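Local atomic coordinates of aminopeptidase-like protein (Chaetomium thermophilum, PDB entry 5JM6), a protein that probably removes amino-terminal residues from peptides as a zinc-dependent M18 aminopeptidase, and forms a dodecamer linked to the Cvt pathway of selective autophagy. Residues I204-P209 with I213-H218; G251-T256 with L278-E283; W312-A317 with K331-F336; R360-F365 with V371-G376; V477-L482 with S493-L498. All coordinates share one frame; numbering follows the deposited sequence.

The five contacts follow one another along the chain without interleaving and fall into two regions. Interactions 1 and 2 belong to the part built around the six-stranded antiparallel sheet; their centres are about 31 Å apart and their nearest atoms about 10 Å. Interactions 3 and 5 share the nine-stranded mixed sheet and touch directly, Ala313 CB lying 3.9 Å from Pro496 O, with centres about 15 Å apart close to the zinc site. Interaction 4 lies about 24 Å from interaction 3 between centres, on the helix that follows strand 330-336. Interactions 1, 2 and 4, and the Leu482 end of interaction 5, meet other subunits; interaction 3 does not.

Interaction 1 (I204-P209 with I213-H218); sequences IPTLAP and IGMTGH
Leu207 and Met215 pair through their backbones where the two arms of this long loop run side by side. The amide of Leu207 donates to the carbonyl of Met215, with Leu207 N 2.9 Å from Met215 O and a fairly straight N-H...O angle of 162°. A weaker C-H...O contact answers it, Met215 CA standing 3.1 Å from Leu207 O, so each residue offers a hydrogen to the other's carbonyl.

The apolar contacts flank this pair. Met215 leaves its backbone with CG anti to the carbonyl carbon and then bends at chi3 (71°), bringing the thioether round beside the proline: Pro209 CG lies 3.7 Å from Met215 CG and equally far from SD. The methyl end reaches back to Thr206, with Met215 CE 3.8 Å from Thr206 OG1, a hydroxyl already hydrogen-bonded to Asp171. Further along, Leu207 and Ile213 cross at about a right angle, Leu207 CD2 lying 3.7 Å from Ile213 CD1. An alanine in place of Met215 lacks the thioether, which would probably leave a gap beside the Pro209 ring and the Thr206 hydroxyl.

A second subunit packs on the same loop, at Pro205, Thr206, Pro209 and Met215: its His397 bonds to Pro205 O, and its Met484 meets Pro209, whose side chain is about 8 Å from a bound zinc ion. One backbone hydrogen bond thus fixes the register of the two arms, and the apolar side chains of Leu207, Pro209, Ile213 and Met215 fill in around it.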
# COMPACT_ATOMS: atom_id res chain seq x y z
N ILE A 204 5.91 36.49 -7.37
CA ILE A 204 5.32 35.17 -7.53
C ILE A 204 4.33 34.96 -6.39
O ILE A 204 4.73 34.65 -5.27
CB ILE A 204 6.41 34.08 -7.54
CG1 ILE A 204 7.43 34.37 -8.64
CG2 ILE A 204 5.79 32.70 -7.71
CD1 ILE A 204 8.75 33.65 -8.46
N PRO A 205 3.03 35.13 -6.68
CA PRO A 205 2.00 35.08 -5.64
C PRO A 205 1.59 33.68 -5.21
O PRO A 205 1.33 32.83 -6.06
CB PRO A 205 0.83 35.81 -6.29
CG PRO A 205 0.97 35.50 -7.73
CD PRO A 205 2.45 35.38 -8.01
N THR A 206 1.47 33.47 -3.91
CA THR A 206 0.93 32.23 -3.39
C THR A 206 -0.58 32.18 -3.55
O THR A 206 -1.22 33.20 -3.81
CB THR A 206 1.28 32.03 -1.90
OG1 THR A 206 0.83 33.15 -1.15
CG2 THR A 206 2.77 31.88 -1.72
N LEU A 207 -1.13 30.98 -3.44
CA LEU A 207 -2.57 30.80 -3.40
C LEU A 207 -3.04 30.79 -1.94
O LEU A 207 -2.31 30.32 -1.07
CB LEU A 207 -2.97 29.50 -4.10
CG LEU A 207 -4.46 29.17 -4.20
CD1 LEU A 207 -5.16 30.19 -5.08
CD2 LEU A 207 -4.65 27.77 -4.74
N ALA A 208 -4.22 31.33 -1.68
CA ALA A 208 -4.79 31.28 -0.34
C ALA A 208 -4.95 29.83 0.10
O ALA A 208 -5.20 28.95 -0.72
CB ALA A 208 -6.13 32.01 -0.30
N PRO A 209 -4.79 29.56 1.41
CA PRO A 209 -4.91 28.18 1.89
C PRO A 209 -6.34 27.65 1.77
O PRO A 209 -6.54 26.44 1.75
CB PRO A 209 -4.49 28.28 3.37
CG PRO A 209 -3.80 29.60 3.50
CD PRO A 209 -4.45 30.49 2.50
N ILE A 213 -5.64 23.19 -1.58
CA ILE A 213 -4.26 22.92 -1.93
C ILE A 213 -3.40 23.58 -0.85
O ILE A 213 -3.93 24.10 0.13
CB ILE A 213 -3.89 23.49 -3.33
CG1 ILE A 213 -5.09 23.44 -4.27
CG2 ILE A 213 -2.71 22.73 -3.94
CD1 ILE A 213 -4.86 24.17 -5.59
N GLY A 214 -2.08 23.55 -1.02
CA GLY A 214 -1.22 24.37 -0.19
C GLY A 214 -1.22 25.78 -0.73
O GLY A 214 -1.96 26.10 -1.66
N MET A 215 -0.42 26.65 -0.13
CA MET A 215 -0.25 28.00 -0.65
C MET A 215 0.73 28.00 -1.81
O MET A 215 0.69 28.85 -2.70
CB MET A 215 0.22 28.94 0.46
CG MET A 215 -0.70 28.97 1.66
SD MET A 215 -0.20 30.18 2.90
CE MET A 215 -0.58 31.71 2.06
N THR A 216 1.62 27.01 -1.77
CA THR A 216 2.70 26.83 -2.74
C THR A 216 2.28 25.87 -3.86
O THR A 216 2.94 25.77 -4.90
CB THR A 216 3.97 26.35 -1.97
OG1 THR A 216 4.63 27.49 -1.41
CG2 THR A 216 4.95 25.57 -2.84
N GLY A 217 1.14 25.22 -3.67
CA GLY A 217 0.66 24.25 -4.64
C GLY A 217 1.54 23.02 -4.66
O GLY A 217 2.13 22.66 -3.64
N HIS A 218 1.63 22.39 -5.82
CA HIS A 218 2.48 21.22 -6.00
C HIS A 218 3.94 21.64 -6.17
O HIS A 218 4.84 20.80 -6.15
CB HIS A 218 1.98 20.41 -7.19
CG HIS A 218 0.49 20.28 -7.24
ND1 HIS A 218 -0.31 21.21 -7.86
CD2 HIS A 218 -0.34 19.35 -6.72
CE1 HIS A 218 -1.58 20.85 -7.73
NE2 HIS A 218 -1.62 19.72 -7.04

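Interaction 2 (G251-T256 with L278-E283); sequences GSFAST and LNWELE
Phe253 lies flat over the backbone of Asn279, its ring reaching from the loop before helix 259-268 onto strand 277-286. Asn279 CA sits 3.5 Å from the ring centroid and only 5° off the normal, a CH-pi contact almost exactly over the centre of one face. The ring edge, at CZ and CE2, meets the face of the Trp280 indole in a T-shaped pair, planes at 85° and centroids 4.9 Å apart, measured to the five-membered ring. The nearest atoms there are Phe253 CZ and Trp280 CD1, 3.7 Å apart. Beside the backbone, the Asn279 amide leans against the same ring with its plane turned 42° from it, OD1 coming within 3.3 Å of Phe253 CE1. At the root of the side chain, Phe253 CB rests 3.4 Å from Leu278 O.

The next shell helps to place both rings. Phe253 holds CG anti to its own N, which carries the ring out to the strand, while Thr256 OG1 lies toward the rim of the opposite face. The Thr256 amide bonds to the carbonyl of Phe253, with Thr256 N 2.9 Å from Phe253 O, closing the short 3-10 turn that follows the phenylalanine. The far face of the indole is covered by Leu282 CD1, and Leu261, Val262 and Ile265 of helix 259-268 pack against Trp280. Asn279 also meets Met433 of a third subunit.

The chemistry is that of aromatic and C-H contacts: the loop is joined to the sheet by the packing of one phenylalanine ring, and no hydrogen bond crosses between the segments.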
# COMPACT_ATOMS: atom_id res chain seq x y z
N GLY A 251 10.35 41.09 -36.16
CA GLY A 251 11.30 40.01 -35.96
C GLY A 251 12.45 40.31 -35.02
O GLY A 251 13.34 39.48 -34.85
N SER A 252 12.43 41.48 -34.39
CA SER A 252 13.56 41.91 -33.56
C SER A 252 13.56 41.26 -32.18
O SER A 252 12.63 40.56 -31.81
CB SER A 252 13.55 43.43 -33.41
OG SER A 252 12.39 43.87 -32.73
N PHE A 253 14.61 41.54 -31.41
CA PHE A 253 14.71 41.02 -30.05
C PHE A 253 13.66 41.65 -29.15
O PHE A 253 13.05 40.97 -28.32
CB PHE A 253 16.10 41.25 -29.46
CG PHE A 253 16.23 40.84 -28.02
CD1 PHE A 253 16.55 39.54 -27.67
CD2 PHE A 253 16.03 41.77 -27.00
CE1 PHE A 253 16.67 39.16 -26.35
CE2 PHE A 253 16.14 41.39 -25.67
CZ PHE A 253 16.46 40.09 -25.34
N ALA A 254 13.44 42.96 -29.32
CA ALA A 254 12.49 43.69 -28.49
C ALA A 254 11.11 43.06 -28.53
O ALA A 254 10.39 43.05 -27.54
CB ALA A 254 12.43 45.15 -28.91
N SER A 255 10.74 42.51 -29.69
CA SER A 255 9.42 41.92 -29.85
C SER A 255 9.22 40.64 -29.02
O SER A 255 8.09 40.23 -28.78
CB SER A 255 9.15 41.61 -31.33
OG SER A 255 10.03 40.60 -31.80
N THR A 256 10.32 40.02 -28.57
CA THR A 256 10.21 38.80 -27.78
C THR A 256 9.98 39.07 -26.30
O THR A 256 9.79 38.15 -25.51
CB THR A 256 11.47 37.91 -27.91
OG1 THR A 256 12.63 38.67 -27.54
CG2 THR A 256 11.62 37.40 -29.33
N LEU A 278 20.13 44.38 -28.98
CA LEU A 278 20.34 43.11 -29.68
C LEU A 278 19.94 41.92 -28.81
O LEU A 278 19.49 40.89 -29.32
CB LEU A 278 21.80 42.99 -30.12
CG LEU A 278 22.42 44.20 -30.83
CD1 LEU A 278 23.89 43.96 -31.13
CD2 LEU A 278 21.66 44.55 -32.10
N ASN A 279 20.10 42.09 -27.50
CA ASN A 279 19.82 41.05 -26.52
C ASN A 279 20.03 41.63 -25.13
O ASN A 279 20.55 42.74 -24.99
CB ASN A 279 20.73 39.83 -26.73
CG ASN A 279 20.00 38.52 -26.52
OD1 ASN A 279 19.63 38.17 -25.40
ND2 ASN A 279 19.79 37.78 -27.61
N TRP A 280 19.62 40.90 -24.11
CA TRP A 280 20.01 41.26 -22.75
C TRP A 280 20.06 40.02 -21.87
O TRP A 280 19.47 38.99 -22.20
CB TRP A 280 19.07 42.31 -22.15
CG TRP A 280 17.61 41.94 -22.04
CD1 TRP A 280 17.08 40.73 -21.70
CD2 TRP A 280 16.49 42.83 -22.18
NE1 TRP A 280 15.71 40.80 -21.67
CE2 TRP A 280 15.32 42.08 -21.95
CE3 TRP A 280 16.37 44.19 -22.49
CZ2 TRP A 280 14.05 42.64 -22.03
CZ3 TRP A 280 15.10 44.74 -22.57
CH2 TRP A 280 13.96 43.96 -22.34
N GLU A 281 20.80 40.12 -20.78
CA GLU A 281 20.82 39.07 -19.79
C GLU A 281 20.27 39.64 -18.49
O GLU A 281 20.96 40.37 -17.79
CB GLU A 281 22.24 38.54 -19.61
CG GLU A 281 22.37 37.04 -19.65
CD GLU A 281 23.80 36.58 -19.82
OE1 GLU A 281 24.24 35.70 -19.05
OE2 GLU A 281 24.49 37.10 -20.72
N LEU A 282 19.04 39.27 -18.16
CA LEU A 282 18.36 39.85 -17.01
C LEU A 282 17.86 38.76 -16.08
O LEU A 282 17.46 37.68 -16.53
CB LEU A 282 17.21 40.75 -17.45
CG LEU A 282 17.55 41.94 -18.35
CD1 LEU A 282 16.29 42.67 -18.78
CD2 LEU A 282 18.49 42.89 -17.65
N GLU A 283 17.89 39.04 -14.79
CA GLU A 283 17.42 38.09 -13.79
C GLU A 283 16.56 38.79 -12.76
O GLU A 283 16.55 40.02 -12.67
CB GLU A 283 18.60 37.39 -13.11
CG GLU A 283 19.60 38.36 -12.50
CD GLU A 283 20.88 37.67 -12.06
OE1 GLU A 283 21.51 36.99 -12.90
OE2 GLU A 283 21.25 37.81 -10.88

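Interaction 3 (W312-A317 with K331-F336)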
# COMPACT_ATOMS: atom_id res chain seq x y z
N TRP A 312 33.53 38.59 -1.37
CA TRP A 312 33.73 39.99 -1.02
C TRP A 312 34.82 40.14 0.04
O TRP A 312 35.65 41.05 -0.04
CB TRP A 312 32.44 40.62 -0.52
CG TRP A 312 32.56 42.09 -0.28
CD1 TRP A 312 32.51 43.09 -1.21
CD2 TRP A 312 32.76 42.73 0.99
NE1 TRP A 312 32.66 44.31 -0.60
CE2 TRP A 312 32.82 44.12 0.75
CE3 TRP A 312 32.89 42.27 2.30
CZ2 TRP A 312 33.01 45.05 1.77
CZ3 TRP A 312 33.08 43.19 3.31
CH2 TRP A 312 33.13 44.56 3.04
N ALA A 313 34.82 39.25 1.02
CA ALA A 313 35.83 39.29 2.08
C ALA A 313 37.22 38.99 1.53
O ALA A 313 38.21 39.57 1.96
CB ALA A 313 35.47 38.31 3.19
N ALA A 314 37.28 38.06 0.57
CA ALA A 314 38.54 37.74 -0.09
C ALA A 314 39.06 38.94 -0.87
O ALA A 314 40.23 39.30 -0.78
CB ALA A 314 38.38 36.54 -1.00
N PHE A 315 38.16 39.56 -1.64
CA PHE A 315 38.48 40.76 -2.40
C PHE A 315 39.01 41.86 -1.49
O PHE A 315 40.04 42.46 -1.78
CB PHE A 315 37.24 41.23 -3.17
CG PHE A 315 37.43 42.53 -3.91
CD1 PHE A 315 38.11 42.56 -5.12
CD2 PHE A 315 36.92 43.71 -3.41
CE1 PHE A 315 38.28 43.74 -5.81
CE2 PHE A 315 37.08 44.90 -4.10
CZ PHE A 315 37.76 44.92 -5.29
N MET A 316 38.31 42.11 -0.39
CA MET A 316 38.72 43.16 0.55
C MET A 316 40.06 42.82 1.21
O MET A 316 40.85 43.71 1.51
CB MET A 316 37.65 43.39 1.62
CG MET A 316 36.36 44.01 1.10
SD MET A 316 36.54 45.68 0.41
CE MET A 316 36.93 46.63 1.88
N ALA A 317 40.31 41.53 1.44
CA ALA A 317 41.58 41.10 2.00
C ALA A 317 42.73 41.49 1.08
O ALA A 317 43.77 41.97 1.53
CB ALA A 317 41.58 39.62 2.25
N LYS A 331 50.27 37.60 -4.45
CA LYS A 331 49.02 37.50 -3.71
C LYS A 331 47.85 37.67 -4.67
O LYS A 331 47.73 38.71 -5.32
CB LYS A 331 48.97 38.53 -2.59
CG LYS A 331 50.03 38.32 -1.54
CD LYS A 331 50.13 39.52 -0.62
CE LYS A 331 51.33 39.40 0.29
NZ LYS A 331 51.30 40.42 1.37
N LEU A 332 47.00 36.66 -4.75
CA LEU A 332 46.01 36.58 -5.82
C LEU A 332 44.62 36.20 -5.30
O LEU A 332 44.49 35.37 -4.40
CB LEU A 332 46.48 35.56 -6.86
CG LEU A 332 45.71 35.32 -8.17
CD1 LEU A 332 46.67 34.85 -9.26
CD2 LEU A 332 44.58 34.30 -7.98
N VAL A 333 43.60 36.81 -5.88
CA VAL A 333 42.22 36.43 -5.61
C VAL A 333 41.51 36.15 -6.94
O VAL A 333 41.58 36.95 -7.87
CB VAL A 333 41.45 37.51 -4.83
CG1 VAL A 333 40.02 37.07 -4.57
CG2 VAL A 333 42.16 37.83 -3.53
N ALA A 334 40.84 35.01 -7.01
CA ALA A 334 40.11 34.62 -8.22
C ALA A 334 38.63 34.44 -7.91
O ALA A 334 38.25 33.57 -7.13
CB ALA A 334 40.69 33.33 -8.79
N LEU A 335 37.80 35.28 -8.52
CA LEU A 335 36.36 35.18 -8.35
C LEU A 335 35.72 34.66 -9.63
O LEU A 335 35.83 35.28 -10.68
CB LEU A 335 35.77 36.54 -7.96
CG LEU A 335 36.36 37.18 -6.70
CD1 LEU A 335 35.64 38.47 -6.34
CD2 LEU A 335 36.34 36.21 -5.53
N PHE A 336 35.01 33.54 -9.51
CA PHE A 336 34.51 32.81 -10.66
C PHE A 336 32.99 32.88 -10.75
O PHE A 336 32.31 33.17 -9.78
CB PHE A 336 34.92 31.34 -10.63
CG PHE A 336 36.40 31.12 -10.65
CD1 PHE A 336 37.10 31.13 -11.84
CD2 PHE A 336 37.09 30.88 -9.47
CE1 PHE A 336 38.47 30.92 -11.86
CE2 PHE A 336 38.45 30.66 -9.48
CZ PHE A 336 39.14 30.68 -10.67
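Ala314 on helix 305-320 faces Val333 on strand 330-336, and the backbones come nearest at Phe315 and Val333, whose CA atoms are 6.6 Å apart. Such a close approach is probably allowed by the small side chain of Ala314, which points at the strand just as that of Val333 points at the helix. The valine straddles the helix surface with both branches. CG1, placed anti to the backbone N (chi1 180°), lies 4.0 Å from Ala314 CB, methyl to methyl, and also sits 4.3 Å from Phe315 N. CG2, the second branch of Val333, stands 3.7 Å from the carbonyl oxygen Ala314 O, so one branch meets the alanine side chain and the other its backbone. Two residues on, Leu335 also points its CB toward the helix and loses surface to it, without an approach as close as that of Val333. The contact is wholly apolar in its side chains, and no hydrogen bond crosses it.

Within the helix, Met316 CG covers one face of the Trp312 indole; Trp312 NE1 is hydrogen-bonded to Tyr74.

The strand runs between 111-117 and 127-133, bonded to the first through Lys331 and Val333 and to the second through Leu332 and Ala334. Alternate side chains go to opposite faces of this sheet, the middle of a three-layer alpha/beta/alpha arrangement: Val333 and Leu335 to helix 305-320, Leu332, Ala334 and Phe336 to helix 353-368, where each touches Leu354. Helix 305-320, which carries the zinc ligand Asp306, is covered in turn by helix 495-514, through Val500 and Tyr503.

Interaction 4 (R360-F365 with V371-G376)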
# COMPACT_ATOMS: atom_id res chain seq x y z
N ARG A 360 50.69 32.79 -17.88
CA ARG A 360 51.01 34.05 -18.55
C ARG A 360 51.85 34.97 -17.69
O ARG A 360 52.82 35.57 -18.16
CB ARG A 360 49.73 34.77 -18.95
CG ARG A 360 49.07 34.30 -20.21
CD ARG A 360 48.68 35.54 -20.97
NE ARG A 360 47.37 35.46 -21.59
CZ ARG A 360 46.88 36.41 -22.39
NH1 ARG A 360 47.61 37.48 -22.65
NH2 ARG A 360 45.67 36.28 -22.92
N ILE A 361 51.47 35.11 -16.42
CA ILE A 361 52.21 35.95 -15.49
C ILE A 361 53.64 35.45 -15.35
O ILE A 361 54.59 36.22 -15.46
CB ILE A 361 51.55 35.98 -14.09
CG1 ILE A 361 50.12 36.49 -14.18
CG2 ILE A 361 52.36 36.84 -13.14
CD1 ILE A 361 49.31 36.24 -12.92
N LEU A 362 53.78 34.15 -15.13
CA LEU A 362 55.09 33.55 -14.94
C LEU A 362 55.95 33.67 -16.19
O LEU A 362 57.12 34.04 -16.10
CB LEU A 362 54.95 32.09 -14.52
CG LEU A 362 56.27 31.34 -14.34
CD1 LEU A 362 57.16 32.07 -13.35
CD2 LEU A 362 55.99 29.92 -13.88
N GLU A 363 55.38 33.37 -17.35
CA GLU A 363 56.12 33.50 -18.60
C GLU A 363 56.55 34.94 -18.84
O GLU A 363 57.61 35.19 -19.42
CB GLU A 363 55.30 33.00 -19.78
CG GLU A 363 55.99 33.19 -21.12
CD GLU A 363 55.01 33.38 -22.25
OE1 GLU A 363 54.03 34.13 -22.06
OE2 GLU A 363 55.22 32.78 -23.32
N SER A 364 55.73 35.88 -18.40
CA SER A 364 56.06 37.29 -18.52
C SER A 364 57.33 37.61 -17.72
O SER A 364 58.26 38.21 -18.25
CB SER A 364 54.90 38.16 -18.04
OG SER A 364 55.22 39.54 -18.16
N PHE A 365 57.36 37.19 -16.46
CA PHE A 365 58.53 37.45 -15.63
C PHE A 365 59.74 36.62 -16.07
O PHE A 365 60.88 36.98 -15.79
CB PHE A 365 58.22 37.17 -14.16
CG PHE A 365 57.43 38.26 -13.50
CD1 PHE A 365 58.06 39.37 -12.97
CD2 PHE A 365 56.05 38.18 -13.43
CE1 PHE A 365 57.33 40.38 -12.38
CE2 PHE A 365 55.32 39.18 -12.83
CZ PHE A 365 55.96 40.29 -12.31
N VAL A 371 64.88 33.93 -18.46
CA VAL A 371 64.83 32.60 -17.90
C VAL A 371 63.89 31.83 -18.81
O VAL A 371 62.90 32.38 -19.28
CB VAL A 371 64.30 32.61 -16.44
CG1 VAL A 371 64.27 31.21 -15.85
CG2 VAL A 371 65.14 33.54 -15.58
N PRO A 372 64.21 30.56 -19.10
CA PRO A 372 63.27 29.83 -19.96
C PRO A 372 61.96 29.57 -19.24
O PRO A 372 61.96 29.27 -18.04
CB PRO A 372 64.01 28.52 -20.27
CG PRO A 372 64.97 28.36 -19.13
CD PRO A 372 65.40 29.75 -18.77
N PHE A 373 60.85 29.71 -19.95
CA PHE A 373 59.56 29.34 -19.40
C PHE A 373 59.22 27.92 -19.81
O PHE A 373 59.43 27.54 -20.97
CB PHE A 373 58.45 30.29 -19.85
CG PHE A 373 57.08 29.84 -19.44
CD1 PHE A 373 56.58 30.16 -18.20
CD2 PHE A 373 56.31 29.08 -20.30
CE1 PHE A 373 55.32 29.74 -17.82
CE2 PHE A 373 55.06 28.64 -19.92
CZ PHE A 373 54.56 28.98 -18.68
N GLY A 374 58.69 27.14 -18.88
CA GLY A 374 58.28 25.78 -19.17
C GLY A 374 57.73 25.06 -17.96
O GLY A 374 57.56 25.66 -16.90
N PRO A 375 57.42 23.77 -18.12
CA PRO A 375 56.98 22.99 -16.97
C PRO A 375 58.16 22.78 -16.03
O PRO A 375 59.23 22.37 -16.47
CB PRO A 375 56.51 21.68 -17.59
CG PRO A 375 57.39 21.53 -18.80
CD PRO A 375 57.69 22.93 -19.29
N GLY A 376 57.98 23.04 -14.75
CA GLY A 376 59.10 22.90 -13.84
C GLY A 376 59.82 24.19 -13.52
O GLY A 376 60.70 24.18 -12.67
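Phe373 projects from the loop after helix 353-368 and lays its ring across the backbone side of Glu363, in the last turns of that helix. Its CB comes first, 4.0 Å from Glu363 CG. With CG anti to the backbone N (chi1 173°) the ring is carried in toward the helix, so that Phe373 CG stands 3.6 Å from Glu363 CB. Next, CD1 reaches furthest in, 3.4 Å from Glu363 CA. Beyond it CE1 meets Leu362, whose CG lies 3.9 Å away at the ring edge, close to the ring plane, with Glu363 N also nearby. The other flank, at CD2, keeps a longer distance of 4.1 Å to Glu363 CB.

One face of the ring thus receives the glutamate methylene in a CH-pi contact, Glu363 CB being 3.7 Å from the centroid and 20° off the normal, offset toward the rim. The acidic end leads away from the phenylalanine. Leu362 and Glu363 share the ring between edge and face, and no hydrogen bond joins the two segments. A serine at Phe373 would probably leave the Glu363 methylene without its aromatic cover and the Leu362 branch without its neighbour at the ring edge, and free the loop to shift against the helix.

Along the helix the same ring touches Glu359 and Cys366, and a third subunit adds its Pro375 against Glu363 and Phe373. On the inward side of helix 353-368, Ile361 and Phe365 pack on strand 111-117 through Phe115 and Val117, so the helix lies between the mixed sheet and this loop at a subunit boundary.

Interaction 5 (V477-L482 with S493-L498)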
# COMPACT_ATOMS: atom_id res chain seq x y z
N VAL A 477 37.60 26.46 2.94
CA VAL A 477 37.46 27.40 4.02
C VAL A 477 36.13 28.13 3.84
O VAL A 477 35.75 28.45 2.72
CB VAL A 477 38.65 28.37 4.02
CG1 VAL A 477 38.35 29.63 4.75
CG2 VAL A 477 39.88 27.69 4.60
N GLY A 478 35.41 28.37 4.93
CA GLY A 478 34.16 29.08 4.79
C GLY A 478 33.70 29.88 5.98
O GLY A 478 33.99 29.55 7.13
N ILE A 479 32.95 30.93 5.68
CA ILE A 479 32.31 31.75 6.68
C ILE A 479 30.95 31.14 6.96
O ILE A 479 30.20 30.86 6.02
CB ILE A 479 32.20 33.22 6.22
CG1 ILE A 479 33.58 33.75 5.82
CG2 ILE A 479 31.57 34.08 7.30
CD1 ILE A 479 33.57 35.18 5.33
N PRO A 480 30.63 30.91 8.24
CA PRO A 480 29.39 30.20 8.57
C PRO A 480 28.14 30.99 8.23
O PRO A 480 28.14 32.22 8.28
CB PRO A 480 29.51 29.99 10.08
CG PRO A 480 30.40 31.07 10.54
CD PRO A 480 31.40 31.27 9.44
N GLN A 481 27.08 30.28 7.86
CA GLN A 481 25.84 30.89 7.42
C GLN A 481 24.64 29.99 7.69
O GLN A 481 24.75 28.77 7.66
CB GLN A 481 25.93 31.23 5.93
CG GLN A 481 24.62 31.17 5.18
CD GLN A 481 24.80 31.28 3.69
OE1 GLN A 481 25.92 31.27 3.19
NE2 GLN A 481 23.69 31.39 2.96
N LEU A 482 23.49 30.62 7.95
CA LEU A 482 22.23 29.91 8.06
C LEU A 482 21.39 30.11 6.80
O LEU A 482 21.53 31.13 6.12
CB LEU A 482 21.45 30.37 9.29
CG LEU A 482 21.88 29.71 10.60
CD1 LEU A 482 20.89 30.02 11.72
CD2 LEU A 482 22.03 28.22 10.41
N SER A 493 26.82 39.75 12.09
CA SER A 493 27.20 41.06 11.58
C SER A 493 28.72 41.24 11.52
O SER A 493 29.21 42.08 10.76
CB SER A 493 26.58 42.16 12.43
OG SER A 493 27.03 42.07 13.77
N LEU A 494 29.45 40.46 12.31
CA LEU A 494 30.90 40.56 12.31
C LEU A 494 31.56 39.56 11.36
O LEU A 494 32.77 39.58 11.18
CB LEU A 494 31.45 40.33 13.71
CG LEU A 494 30.96 41.30 14.78
CD1 LEU A 494 31.50 40.87 16.13
CD2 LEU A 494 31.40 42.71 14.44
N ASP A 495 30.75 38.69 10.76
CA ASP A 495 31.30 37.63 9.93
C ASP A 495 32.00 38.11 8.65
O ASP A 495 33.00 37.51 8.25
CB ASP A 495 30.21 36.61 9.62
CG ASP A 495 30.14 35.52 10.68
OD1 ASP A 495 31.18 34.88 10.94
OD2 ASP A 495 29.05 35.32 11.26
N PRO A 496 31.48 39.16 7.98
CA PRO A 496 32.30 39.65 6.86
C PRO A 496 33.68 40.13 7.31
O PRO A 496 34.68 39.71 6.74
CB PRO A 496 31.48 40.81 6.30
CG PRO A 496 30.08 40.48 6.66
CD PRO A 496 30.16 39.82 8.01
N GLY A 497 33.73 40.95 8.36
CA GLY A 497 34.98 41.48 8.87
C GLY A 497 35.93 40.40 9.32
O GLY A 497 37.11 40.42 8.98
N LEU A 498 35.42 39.45 10.10
CA LEU A 498 36.23 38.32 10.55
C LEU A 498 36.76 37.54 9.35
O LEU A 498 37.84 36.96 9.41
CB LEU A 498 35.42 37.41 11.48
CG LEU A 498 35.06 37.98 12.85
CD1 LEU A 498 34.05 37.09 13.56
CD2 LEU A 498 36.31 38.16 13.71
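Ile479 meets Asp495 at the closest part of this contact, where strand 473-481 passes the beginning of helix 495-514. The two side chains slide past one another in opposite directions. Ile479 CG2, anti to the backbone N, lies 3.7 Å from Asp495 CB and just as far from its OD1, while the other branch runs on until CD1 stands 3.8 Å from the carbonyl oxygen Asp495 O. The isoleucine therefore touches the aspartate at both side chain and backbone.

Its neighbour makes a slighter contact. The Pro480 ring crosses the carboxylate obliquely, with CG 3.9 Å from Asp495 OD1 and nothing closer. Further along the helix, Leu498 points its CB toward the strand but makes no contact with it, and is partly exposed, so the burial between the segments is concentrated on the three residues Ile479, Pro480 and Asp495. Although the carboxylate lies among apolar groups, its other oxygen is well supplied: OD2 accepts from the backbone nitrogens of Gly492 and Asn413. That pairing probably fixes the rotation of the group and leaves OD1 lying over the isoleucine and proline.

Leu309 and Cys310 of helix 305-320 also pack on Ile479, so strand, helix 495-514 and helix 305-320 close around one aliphatic side chain. Its side chain is about 7 Å from that of Asp307 and about 11 Å from a bound zinc ion. The buried arrangement of helices on the mixed sheet beside a two-zinc centre is that of the alpha/beta catalytic core of M18 metallopeptidases.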